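Long-range contacts in STU0660 (Streptococcus thermophilus, PDB 3ZTH), which belongs to the large Csn2 proteins of CRISPR-mediated bacterial immunity, binds magnesium ions and probably binds DNA: residues Asp79-Lys84 with Leu203-Gly208; Tyr199-Lys204 with Pro230-Ile235; Tyr277-Asp282 with Leu318-Gln323; Leu305-Leu310 with Arg330-Gln335. All blocks are in the same frame, centred on the assembly; numbering follows the deposited sequence.

Contact 1 of 4, residues Asp79-Lys84 with Leu203-Gly208; sequences DISSFK and LKNIDG
One face of the F83 ring is taken by I206, whose terminal CD1 sits 4.3 Å from the F83 ring centroid, 16° off the normal: a CH-pi contact reached by two side chains that cross obliquely. Y32 of the second subunit meets the same aromatic residue edge-to-face, so this ring lies where the protein core passes into the assembly. A second flat group, the N205 amide, offers its ND2 to S81 O at 2.8 Å. The donor arrives in the carbonyl plane on a lone pair, although S81 O lies 26° out of the N205 amide plane. In fold terms, two parallel neighbours of the central sheet part company here. Strand 76-80, outermost in this chain, is paired with 199-204 as befits a P-loop NTPase-like alpha/beta domain, and K204 N closes the pairing on I80 O at 3.1 Å. On the sheet face that carries I80 and L203, these side chains run alongside each other, I80 CG2 pressing on L203 CD2 at a tight 3.3 Å. Beyond the pairing, S81 OG accepts a hydrogen bond from K204 NZ at 2.9 Å and donates one to the syn lone pair of D79 OD1, also at 2.9 Å. K204 reaches it by bending at its last torsion (chi4 -66°). The hydroxyl thus bridges two groups of opposite charge, D79 OD1 and K204 NZ, which stand 5.2 Å apart without direct contact and would be expected to stabilise each other. S82 N-caps helix 83-89, its OG accepting a weak bond from K84 N.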
# COMPACT_ATOMS: atom_id res chain seq x y z
N ASP A 79 -4.24 -0.17 -28.27
CA ASP A 79 -3.92 1.19 -28.68
C ASP A 79 -2.43 1.41 -28.81
O ASP A 79 -1.67 1.20 -27.87
CB ASP A 79 -4.48 2.19 -27.67
CG ASP A 79 -4.50 3.60 -28.23
OD1 ASP A 79 -3.48 4.30 -28.11
OD2 ASP A 79 -5.54 4.00 -28.80
N ILE A 80 -2.00 1.84 -29.99
CA ILE A 80 -0.61 2.12 -30.24
C ILE A 80 -0.46 3.57 -30.70
O ILE A 80 -0.62 3.89 -31.87
CB ILE A 80 -0.01 1.16 -31.28
CG1 ILE A 80 0.10 -0.24 -30.66
CG2 ILE A 80 1.36 1.63 -31.71
CD1 ILE A 80 0.72 -1.26 -31.59
N SER A 81 -0.16 4.45 -29.74
CA SER A 81 0.01 5.87 -30.03
C SER A 81 1.45 6.29 -29.81
O SER A 81 1.77 7.47 -29.91
CB SER A 81 -0.92 6.71 -29.16
OG SER A 81 -2.27 6.54 -29.59
N SER A 82 2.31 5.32 -29.53
CA SER A 82 3.74 5.58 -29.33
C SER A 82 4.48 4.26 -29.38
O SER A 82 3.88 3.19 -29.19
CB SER A 82 3.99 6.22 -27.97
OG SER A 82 3.91 5.25 -26.94
N PHE A 83 5.78 4.31 -29.62
CA PHE A 83 6.54 3.07 -29.64
C PHE A 83 6.60 2.46 -28.24
O PHE A 83 6.82 1.25 -28.08
CB PHE A 83 7.95 3.31 -30.18
CG PHE A 83 8.00 3.41 -31.68
CD1 PHE A 83 7.43 2.42 -32.47
CD2 PHE A 83 8.62 4.49 -32.29
CE1 PHE A 83 7.46 2.51 -33.86
CE2 PHE A 83 8.66 4.59 -33.68
CZ PHE A 83 8.08 3.59 -34.47
N LYS A 84 6.36 3.27 -27.22
CA LYS A 84 6.38 2.76 -25.86
C LYS A 84 5.20 1.81 -25.68
O LYS A 84 5.32 0.79 -24.99
CB LYS A 84 6.30 3.89 -24.84
CG LYS A 84 6.29 3.40 -23.39
CD LYS A 84 5.95 4.51 -22.42
CE LYS A 84 5.79 3.98 -20.99
NZ LYS A 84 5.36 5.05 -20.03
N LEU A 203 -3.74 2.86 -34.57
CA LEU A 203 -2.37 3.36 -34.73
C LEU A 203 -2.26 4.84 -35.12
O LEU A 203 -2.67 5.23 -36.20
CB LEU A 203 -1.64 2.54 -35.78
CG LEU A 203 -1.13 1.16 -35.36
CD1 LEU A 203 -1.19 0.19 -36.54
CD2 LEU A 203 0.29 1.29 -34.84
N LYS A 204 -1.70 5.66 -34.24
CA LYS A 204 -1.52 7.06 -34.57
C LYS A 204 -0.15 7.52 -34.09
O LYS A 204 0.47 6.86 -33.26
CB LYS A 204 -2.64 7.92 -33.97
CG LYS A 204 -2.44 8.38 -32.54
CD LYS A 204 -3.56 9.36 -32.15
CE LYS A 204 -3.26 10.10 -30.84
NZ LYS A 204 -3.23 9.23 -29.64
N ASN A 205 0.32 8.64 -34.64
CA ASN A 205 1.61 9.22 -34.28
C ASN A 205 2.82 8.50 -34.86
O ASN A 205 3.93 8.94 -34.66
CB ASN A 205 1.79 9.29 -32.77
CG ASN A 205 0.66 10.02 -32.09
OD1 ASN A 205 0.37 11.17 -32.42
ND2 ASN A 205 0.03 9.37 -31.12
N ILE A 206 2.61 7.41 -35.56
CA ILE A 206 3.73 6.66 -36.12
C ILE A 206 4.28 7.21 -37.44
O ILE A 206 5.49 7.13 -37.68
CB ILE A 206 3.34 5.18 -36.31
CG1 ILE A 206 3.01 4.58 -34.95
CG2 ILE A 206 4.47 4.41 -36.96
CD1 ILE A 206 4.07 4.86 -33.89
N ASP A 207 3.41 7.78 -38.27
CA ASP A 207 3.84 8.34 -39.55
C ASP A 207 5.07 9.23 -39.41
O ASP A 207 5.95 9.22 -40.27
CB ASP A 207 2.74 9.20 -40.18
CG ASP A 207 1.58 8.39 -40.64
OD1 ASP A 207 1.74 7.16 -40.77
OD2 ASP A 207 0.51 8.98 -40.89
N GLY A 208 5.12 10.01 -38.34
CA GLY A 208 6.24 10.91 -38.17
C GLY A 208 7.55 10.23 -37.83
O GLY A 208 8.61 10.83 -38.02

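Contact 2 of 4, residues Tyr199-Lys204 with Pro230-Ile235; sequences YLIVLK and PNLTFI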
# COMPACT_ATOMS: atom_id res chain seq x y z
N TYR A 199 -10.28 -8.39 -33.03
CA TYR A 199 -9.18 -7.53 -32.59
C TYR A 199 -9.25 -6.19 -33.28
O TYR A 199 -9.32 -6.11 -34.51
CB TYR A 199 -7.83 -8.18 -32.88
CG TYR A 199 -7.33 -9.05 -31.76
CD1 TYR A 199 -7.98 -10.24 -31.43
CD2 TYR A 199 -6.22 -8.67 -31.00
CE1 TYR A 199 -7.54 -11.03 -30.37
CE2 TYR A 199 -5.77 -9.45 -29.94
CZ TYR A 199 -6.43 -10.62 -29.63
OH TYR A 199 -6.00 -11.38 -28.56
N LEU A 200 -9.24 -5.13 -32.49
CA LEU A 200 -9.29 -3.79 -33.03
C LEU A 200 -8.00 -3.10 -32.63
O LEU A 200 -7.73 -2.93 -31.45
CB LEU A 200 -10.48 -3.03 -32.47
CG LEU A 200 -10.56 -1.55 -32.81
CD1 LEU A 200 -10.46 -1.33 -34.33
CD2 LEU A 200 -11.88 -1.01 -32.27
N ILE A 201 -7.20 -2.73 -33.62
CA ILE A 201 -5.93 -2.08 -33.36
C ILE A 201 -5.88 -0.67 -33.93
O ILE A 201 -6.08 -0.47 -35.13
CB ILE A 201 -4.79 -2.93 -33.94
CG1 ILE A 201 -4.86 -4.34 -33.35
CG2 ILE A 201 -3.44 -2.28 -33.65
CD1 ILE A 201 -3.74 -5.25 -33.78
N VAL A 202 -5.63 0.30 -33.06
CA VAL A 202 -5.55 1.71 -33.43
C VAL A 202 -4.10 2.18 -33.49
O VAL A 202 -3.34 1.95 -32.55
CB VAL A 202 -6.30 2.59 -32.41
CG1 VAL A 202 -5.99 4.05 -32.65
CG2 VAL A 202 -7.78 2.36 -32.51
N LEU A 203 -3.74 2.86 -34.57
CA LEU A 203 -2.37 3.36 -34.73
C LEU A 203 -2.26 4.84 -35.12
O LEU A 203 -2.67 5.23 -36.20
CB LEU A 203 -1.64 2.54 -35.78
CG LEU A 203 -1.13 1.16 -35.36
CD1 LEU A 203 -1.19 0.19 -36.54
CD2 LEU A 203 0.29 1.29 -34.84
N LYS A 204 -1.70 5.66 -34.24
CA LYS A 204 -1.52 7.06 -34.57
C LYS A 204 -0.15 7.52 -34.09
O LYS A 204 0.47 6.86 -33.26
CB LYS A 204 -2.64 7.92 -33.97
CG LYS A 204 -2.44 8.38 -32.54
CD LYS A 204 -3.56 9.36 -32.15
CE LYS A 204 -3.26 10.10 -30.84
NZ LYS A 204 -3.23 9.23 -29.64
N PRO A 230 -10.11 -12.43 -40.96
CA PRO A 230 -11.36 -11.67 -41.08
C PRO A 230 -11.69 -10.92 -39.81
O PRO A 230 -12.33 -9.86 -39.84
CB PRO A 230 -12.39 -12.77 -41.37
CG PRO A 230 -11.58 -13.80 -42.10
CD PRO A 230 -10.30 -13.85 -41.30
N ASN A 231 -11.24 -11.46 -38.69
CA ASN A 231 -11.52 -10.90 -37.38
C ASN A 231 -10.64 -9.71 -36.97
O ASN A 231 -10.76 -9.22 -35.85
CB ASN A 231 -11.42 -12.01 -36.33
CG ASN A 231 -10.09 -12.75 -36.39
OD1 ASN A 231 -9.57 -13.04 -37.47
ND2 ASN A 231 -9.53 -13.08 -35.22
N LEU A 232 -9.79 -9.25 -37.88
CA LEU A 232 -8.89 -8.15 -37.57
C LEU A 232 -9.30 -6.81 -38.17
O LEU A 232 -9.66 -6.73 -39.34
CB LEU A 232 -7.48 -8.49 -38.03
CG LEU A 232 -6.38 -7.45 -37.79
CD1 LEU A 232 -6.33 -7.11 -36.30
CD2 LEU A 232 -5.04 -8.01 -38.27
N THR A 233 -9.24 -5.76 -37.36
CA THR A 233 -9.59 -4.42 -37.82
C THR A 233 -8.55 -3.39 -37.38
O THR A 233 -8.13 -3.34 -36.22
CB THR A 233 -10.97 -3.97 -37.29
OG1 THR A 233 -11.99 -4.80 -37.84
CG2 THR A 233 -11.25 -2.53 -37.68
N PHE A 234 -8.15 -2.56 -38.34
CA PHE A 234 -7.17 -1.50 -38.11
C PHE A 234 -7.81 -0.11 -38.29
O PHE A 234 -8.58 0.11 -39.23
CB PHE A 234 -6.01 -1.65 -39.10
CG PHE A 234 -4.95 -2.62 -38.66
CD1 PHE A 234 -3.98 -2.25 -37.74
CD2 PHE A 234 -4.88 -3.90 -39.22
CE1 PHE A 234 -2.96 -3.14 -37.39
CE2 PHE A 234 -3.87 -4.79 -38.87
CZ PHE A 234 -2.91 -4.41 -37.96
N ILE A 235 -7.49 0.81 -37.39
CA ILE A 235 -7.96 2.19 -37.50
C ILE A 235 -6.70 3.05 -37.41
O ILE A 235 -6.05 3.10 -36.36
CB ILE A 235 -8.88 2.62 -36.35
CG1 ILE A 235 -10.23 1.91 -36.46
CG2 ILE A 235 -9.15 4.12 -36.44
CD1 ILE A 235 -11.22 2.31 -35.35
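At the apolar centre, I201 and F234 stand side by side on one face of the sheet, CG2 of I201 meeting CE1 of F234 at 3.9 Å. They pair two parallel strands of a beta-alpha-beta unit, 199-204 and 232-237, joined through helix 212-228, the repeating element of the P-loop NTPase-type fold. L203 comes up on the same face and lays CD1 obliquely against the F234 ring, 3.9 Å from CE1, while L232 sends CD1 across to CD1 of I201. Helices cover this layer: I222 and V226 of 212-228 pack on F234, and L188 of 177-192 on I201. The other face carries L200, T233, V202 and I235. Here the L200 side chain, with CG anti to its backbone N (chi1 172°), brings CD1 within 3.6 Å of T233 CG2 and also onto I235 CD1, and V202 CG2 lies beside I235 CB.

Between the two faces runs the polar seam. In the alternating pattern of a parallel pair, I201 bonds twice to the neighbouring strand, its N to T233 O at 2.8 Å and its O from I235 N, with Y199 and L203 continuing the pattern. At the start of the pair, N231 stands just ahead of its strand and anchors its ND2 on E197 O. Its own carbonyl accepts the first bond of the seam, Y199 N to N231 O, 3.0 Å long and nearly straight at 171°.

Contact 3 of 4, residues Tyr277-Asp282 with Leu318-Gln323; sequences YYPSND and LNILNQ
I320 leaves helix 312-324 toward the end of helix 267-277, and its two branches do different work. With CG2 anti to the backbone N, that methyl touches Y277 CB at 3.7 Å. The longer branch carries CD1 past it to the backbone, 3.8 Å from Y277 O, and on to Y278. There the side chains cross at about a right angle, I320 CD1 approaching CD1 of the Y278 ring obliquely at 4.2 Å. P279 closes in from another direction: its CD lies 3.6 Å above one face of the Y278 ring, displaced toward the rim, and is 4.2 Å from I320 CD1, so one methyl meets both residues.

The fold element is a helix terminus docked on the flank of another helix. Y278 is the first residue to leave helical geometry, and the chain then runs into an ST turn in which S280 OG accepts from D282 N at 2.9 Å. This belongs to the helical C-terminal part of the chain, far from the magnesium sites, and V274 of helix 267-277 also packs on I320. F345 of the second subunit reaches both I320 and P279, making the joint part of the subunit interface.

At the more exposed side, one helical turn after I320, Q323 extends with CG anti to its backbone N (chi1 -175°) and crosses Y277 nearly perpendicularly. Its amide plane is 62° from the tyrosine ring, and OE1 approaches CE2 of Y277 at 3.5 Å, a van der Waals contact to a ring carbon.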
# COMPACT_ATOMS: atom_id res chain seq x y z
N TYR A 277 -16.79 16.16 -64.66
CA TYR A 277 -16.56 17.57 -64.34
C TYR A 277 -15.21 18.11 -64.78
O TYR A 277 -15.00 19.32 -64.78
CB TYR A 277 -16.69 17.79 -62.83
CG TYR A 277 -18.10 17.90 -62.33
CD1 TYR A 277 -18.83 16.77 -61.96
CD2 TYR A 277 -18.72 19.15 -62.20
CE1 TYR A 277 -20.12 16.87 -61.47
CE2 TYR A 277 -20.01 19.27 -61.70
CZ TYR A 277 -20.70 18.12 -61.34
OH TYR A 277 -21.96 18.22 -60.82
N TYR A 278 -14.28 17.24 -65.14
CA TYR A 278 -12.96 17.70 -65.56
C TYR A 278 -13.05 18.73 -66.69
O TYR A 278 -13.69 18.49 -67.72
CB TYR A 278 -12.10 16.52 -66.00
CG TYR A 278 -10.64 16.74 -65.74
CD1 TYR A 278 -10.13 16.70 -64.45
CD2 TYR A 278 -9.76 17.00 -66.79
CE1 TYR A 278 -8.78 16.91 -64.19
CE2 TYR A 278 -8.40 17.22 -66.55
CZ TYR A 278 -7.92 17.17 -65.25
OH TYR A 278 -6.59 17.38 -65.00
N PRO A 279 -12.38 19.88 -66.52
CA PRO A 279 -12.36 20.97 -67.50
C PRO A 279 -11.55 20.71 -68.77
O PRO A 279 -11.34 21.61 -69.58
CB PRO A 279 -11.79 22.13 -66.70
CG PRO A 279 -10.79 21.44 -65.83
CD PRO A 279 -11.54 20.21 -65.35
N SER A 280 -11.10 19.47 -68.95
CA SER A 280 -10.30 19.15 -70.12
C SER A 280 -10.60 17.75 -70.62
O SER A 280 -11.14 16.92 -69.89
CB SER A 280 -8.82 19.29 -69.77
OG SER A 280 -7.99 18.55 -70.65
N ASN A 281 -10.26 17.49 -71.88
CA ASN A 281 -10.46 16.18 -72.49
C ASN A 281 -9.34 15.26 -72.07
O ASN A 281 -9.47 14.04 -72.12
CB ASN A 281 -10.46 16.31 -74.02
CG ASN A 281 -11.77 16.85 -74.55
OD1 ASN A 281 -11.78 17.60 -75.53
ND2 ASN A 281 -12.88 16.48 -73.92
N ASP A 282 -8.23 15.85 -71.65
CA ASP A 282 -7.09 15.09 -71.20
C ASP A 282 -7.32 14.56 -69.80
O ASP A 282 -6.59 14.90 -68.87
CB ASP A 282 -5.83 15.95 -71.25
CG ASP A 282 -5.42 16.30 -72.66
OD1 ASP A 282 -5.33 15.37 -73.50
OD2 ASP A 282 -5.17 17.49 -72.94
N LEU A 318 -9.13 18.59 -56.41
CA LEU A 318 -9.57 19.01 -55.09
C LEU A 318 -10.88 19.79 -55.18
O LEU A 318 -11.84 19.51 -54.45
CB LEU A 318 -8.48 19.88 -54.43
CG LEU A 318 -8.68 20.66 -53.12
CD1 LEU A 318 -9.89 20.21 -52.36
CD2 LEU A 318 -7.44 20.49 -52.27
N ASN A 319 -10.93 20.75 -56.09
CA ASN A 319 -12.11 21.58 -56.28
C ASN A 319 -13.31 20.75 -56.69
O ASN A 319 -14.41 20.92 -56.16
CB ASN A 319 -11.85 22.65 -57.34
CG ASN A 319 -11.05 23.82 -56.79
OD1 ASN A 319 -10.60 23.79 -55.64
ND2 ASN A 319 -10.86 24.85 -57.61
N ILE A 320 -13.09 19.85 -57.64
CA ILE A 320 -14.17 19.00 -58.12
C ILE A 320 -14.68 18.09 -57.01
O ILE A 320 -15.89 17.99 -56.79
CB ILE A 320 -13.71 18.16 -59.35
CG1 ILE A 320 -13.40 19.10 -60.52
CG2 ILE A 320 -14.80 17.20 -59.76
CD1 ILE A 320 -12.82 18.42 -61.75
N LEU A 321 -13.76 17.45 -56.28
CA LEU A 321 -14.16 16.56 -55.20
C LEU A 321 -14.99 17.30 -54.17
O LEU A 321 -16.05 16.81 -53.76
CB LEU A 321 -12.94 15.92 -54.54
CG LEU A 321 -12.32 14.78 -55.35
CD1 LEU A 321 -11.06 14.29 -54.66
CD2 LEU A 321 -13.33 13.64 -55.51
N ASN A 322 -14.52 18.47 -53.76
CA ASN A 322 -15.28 19.25 -52.79
C ASN A 322 -16.70 19.45 -53.28
O ASN A 322 -17.66 19.25 -52.54
CB ASN A 322 -14.62 20.60 -52.55
CG ASN A 322 -13.84 20.62 -51.26
OD1 ASN A 322 -13.06 21.54 -51.01
ND2 ASN A 322 -14.05 19.61 -50.42
N GLN A 323 -16.84 19.82 -54.55
CA GLN A 323 -18.15 20.03 -55.13
C GLN A 323 -19.03 18.78 -55.01
O GLN A 323 -20.23 18.90 -54.74
CB GLN A 323 -18.01 20.44 -56.60
CG GLN A 323 -19.33 20.79 -57.25
CD GLN A 323 -19.19 21.44 -58.60
OE1 GLN A 323 -20.18 21.75 -59.26
NE2 GLN A 323 -17.94 21.67 -59.04

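Contact 4 of 4, residues Leu305-Leu310 with Arg330-Gln335; sequences LRQPSL and RIRCSQ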
# COMPACT_ATOMS: atom_id res chain seq x y z
N LEU A 305 -7.66 29.11 -44.50
CA LEU A 305 -7.15 30.47 -44.41
C LEU A 305 -6.01 30.67 -45.40
O LEU A 305 -5.88 31.72 -46.03
CB LEU A 305 -6.67 30.74 -42.98
CG LEU A 305 -6.33 32.18 -42.59
CD1 LEU A 305 -7.49 33.11 -42.92
CD2 LEU A 305 -6.00 32.22 -41.10
N ARG A 306 -5.17 29.64 -45.52
CA ARG A 306 -4.04 29.66 -46.43
C ARG A 306 -4.23 28.55 -47.45
O ARG A 306 -4.48 27.41 -47.07
CB ARG A 306 -2.73 29.40 -45.68
CG ARG A 306 -2.38 30.42 -44.62
CD ARG A 306 -1.14 29.98 -43.84
NE ARG A 306 -0.51 31.10 -43.14
CZ ARG A 306 0.60 31.00 -42.41
NH1 ARG A 306 1.21 29.83 -42.27
NH2 ARG A 306 1.10 32.08 -41.83
N GLN A 307 -4.11 28.87 -48.73
CA GLN A 307 -4.26 27.87 -49.78
C GLN A 307 -3.12 26.88 -49.74
O GLN A 307 -1.96 27.28 -49.81
CB GLN A 307 -4.26 28.51 -51.16
CG GLN A 307 -5.56 29.09 -51.58
CD GLN A 307 -5.66 29.20 -53.08
OE1 GLN A 307 -6.68 29.62 -53.62
NE2 GLN A 307 -4.58 28.82 -53.77
N PRO A 308 -3.42 25.58 -49.63
CA PRO A 308 -2.33 24.61 -49.59
C PRO A 308 -1.62 24.62 -50.94
O PRO A 308 -2.24 24.84 -51.98
CB PRO A 308 -3.04 23.29 -49.31
CG PRO A 308 -4.37 23.48 -49.98
CD PRO A 308 -4.73 24.90 -49.58
N SER A 309 -0.30 24.43 -50.90
CA SER A 309 0.50 24.42 -52.11
C SER A 309 0.23 23.10 -52.82
O SER A 309 0.49 22.02 -52.28
CB SER A 309 1.99 24.54 -51.76
OG SER A 309 2.78 24.70 -52.92
N LEU A 310 -0.29 23.19 -54.04
CA LEU A 310 -0.61 22.01 -54.81
C LEU A 310 -0.35 22.23 -56.29
O LEU A 310 -0.28 23.37 -56.75
CB LEU A 310 -2.08 21.62 -54.63
CG LEU A 310 -2.59 21.29 -53.23
CD1 LEU A 310 -4.10 21.07 -53.27
CD2 LEU A 310 -1.87 20.05 -52.71
N ARG A 330 -12.80 26.45 -52.54
CA ARG A 330 -12.15 26.31 -53.84
C ARG A 330 -10.78 26.95 -53.87
O ARG A 330 -10.59 28.08 -53.40
CB ARG A 330 -12.99 26.94 -54.95
CG ARG A 330 -14.36 26.33 -55.18
CD ARG A 330 -14.29 25.05 -56.00
NE ARG A 330 -15.63 24.53 -56.23
CZ ARG A 330 -16.42 24.05 -55.27
NH1 ARG A 330 -16.00 24.03 -54.01
NH2 ARG A 330 -17.64 23.61 -55.56
N ILE A 331 -9.82 26.23 -54.42
CA ILE A 331 -8.48 26.76 -54.58
C ILE A 331 -8.59 27.69 -55.78
O ILE A 331 -9.11 27.30 -56.82
CB ILE A 331 -7.48 25.61 -54.86
CG1 ILE A 331 -7.22 24.84 -53.56
CG2 ILE A 331 -6.19 26.15 -55.47
CD1 ILE A 331 -6.49 23.54 -53.76
N ARG A 332 -8.16 28.94 -55.63
CA ARG A 332 -8.23 29.90 -56.73
C ARG A 332 -6.92 29.96 -57.51
O ARG A 332 -5.83 29.89 -56.94
CB ARG A 332 -8.59 31.30 -56.22
CG ARG A 332 -10.09 31.57 -56.02
CD ARG A 332 -10.62 31.03 -54.70
NE ARG A 332 -12.01 31.44 -54.45
CZ ARG A 332 -12.74 31.05 -53.41
NH1 ARG A 332 -12.24 30.24 -52.49
NH2 ARG A 332 -13.99 31.49 -53.29
N CYS A 333 -7.05 30.09 -58.82
CA CYS A 333 -5.90 30.16 -59.72
C CYS A 333 -4.79 31.07 -59.21
O CYS A 333 -5.04 32.24 -58.91
CB CYS A 333 -6.35 30.63 -61.10
SG CYS A 333 -5.01 30.83 -62.28
N SER A 334 -3.58 30.54 -59.12
CA SER A 334 -2.43 31.31 -58.66
C SER A 334 -2.27 32.61 -59.47
O SER A 334 -2.60 32.66 -60.66
CB SER A 334 -1.15 30.48 -58.77
OG SER A 334 0.00 31.27 -58.52
N GLN A 335 -1.77 33.65 -58.82
CA GLN A 335 -1.56 34.93 -59.47
C GLN A 335 -0.08 35.29 -59.55
O GLN A 335 0.33 36.39 -59.16
CB GLN A 335 -2.32 36.03 -58.73
CG GLN A 335 -3.82 36.01 -58.94
CD GLN A 335 -4.53 36.98 -58.02
OE1 GLN A 335 -4.61 36.77 -56.81
NE2 GLN A 335 -5.04 38.07 -58.59
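Two irregular linkers, one leading into helix 312-324 and the other following it, meet beside that helix in the C-terminal helical part of the chain. The join is a side-chain-to-backbone bond. Q307, extended beyond CG, puts OE1 2.6 Å from R332 N, a short bond with an angle of 161° at the hydrogen. R332 N lies above the Q307 carbonyl plane, 29° out of it, and not on a lone pair. The other arm of the amide, NE2, rests 3.6 Å from I331 CG2, the Q307 and I331 side chains crossing obliquely.

The apolar part of the contact gathers round I331, buried like L310. Its CG1 branch, anti to its carbonyl carbon, carries CD1 to L310 CD1 at a tight 3.5 Å, where the two side chains cross at about a right angle, and P308 CG lies at 4.3 Å from the same methyl. L318 of helix 312-324 packs on both I331 and L310, so the helix backs the contact its own flanking linkers make. The I331 N is taken by N319 OD1 of that helix, so two successive backbone N-H groups, I331 and R332, end on side-chain amide oxygens.

R332 then folds back on its own linker. Bent at chi2 (81°), it brings NH1 to R330 O in a weak bond of 2.9 Å, with R330 CB 4.1 Å above one guanidinium face. Beyond P308, S309 OG is hydrogen-bonded to D314 OD2 and S311 N of the second subunit.

How the contacts relate
The four contacts fall into two touching pairs. Contacts 1 and 2, with centres 13 Å apart, share L203 and K204 on strand 199-204, so three strands of one sheet are joined in sequence; I80 N, 2.9 Å from V202 O, continues the bonding between them. Contacts 3 and 4 have centres 15 Å apart and interleaved segments, and N319 OD1 reaches I331 N at 2.8 Å. The pairs stay separate: contacts 1 and 4 come no nearer than about 16 Å between nearest atoms. Both pairs have a member near bound magnesium: the side chain of I206 in contact 1 is about 12 Å from an ion, and that of P308 in contact 4 about 9 Å from one and about 7 Å from the side chain of the magnesium ligand Q26.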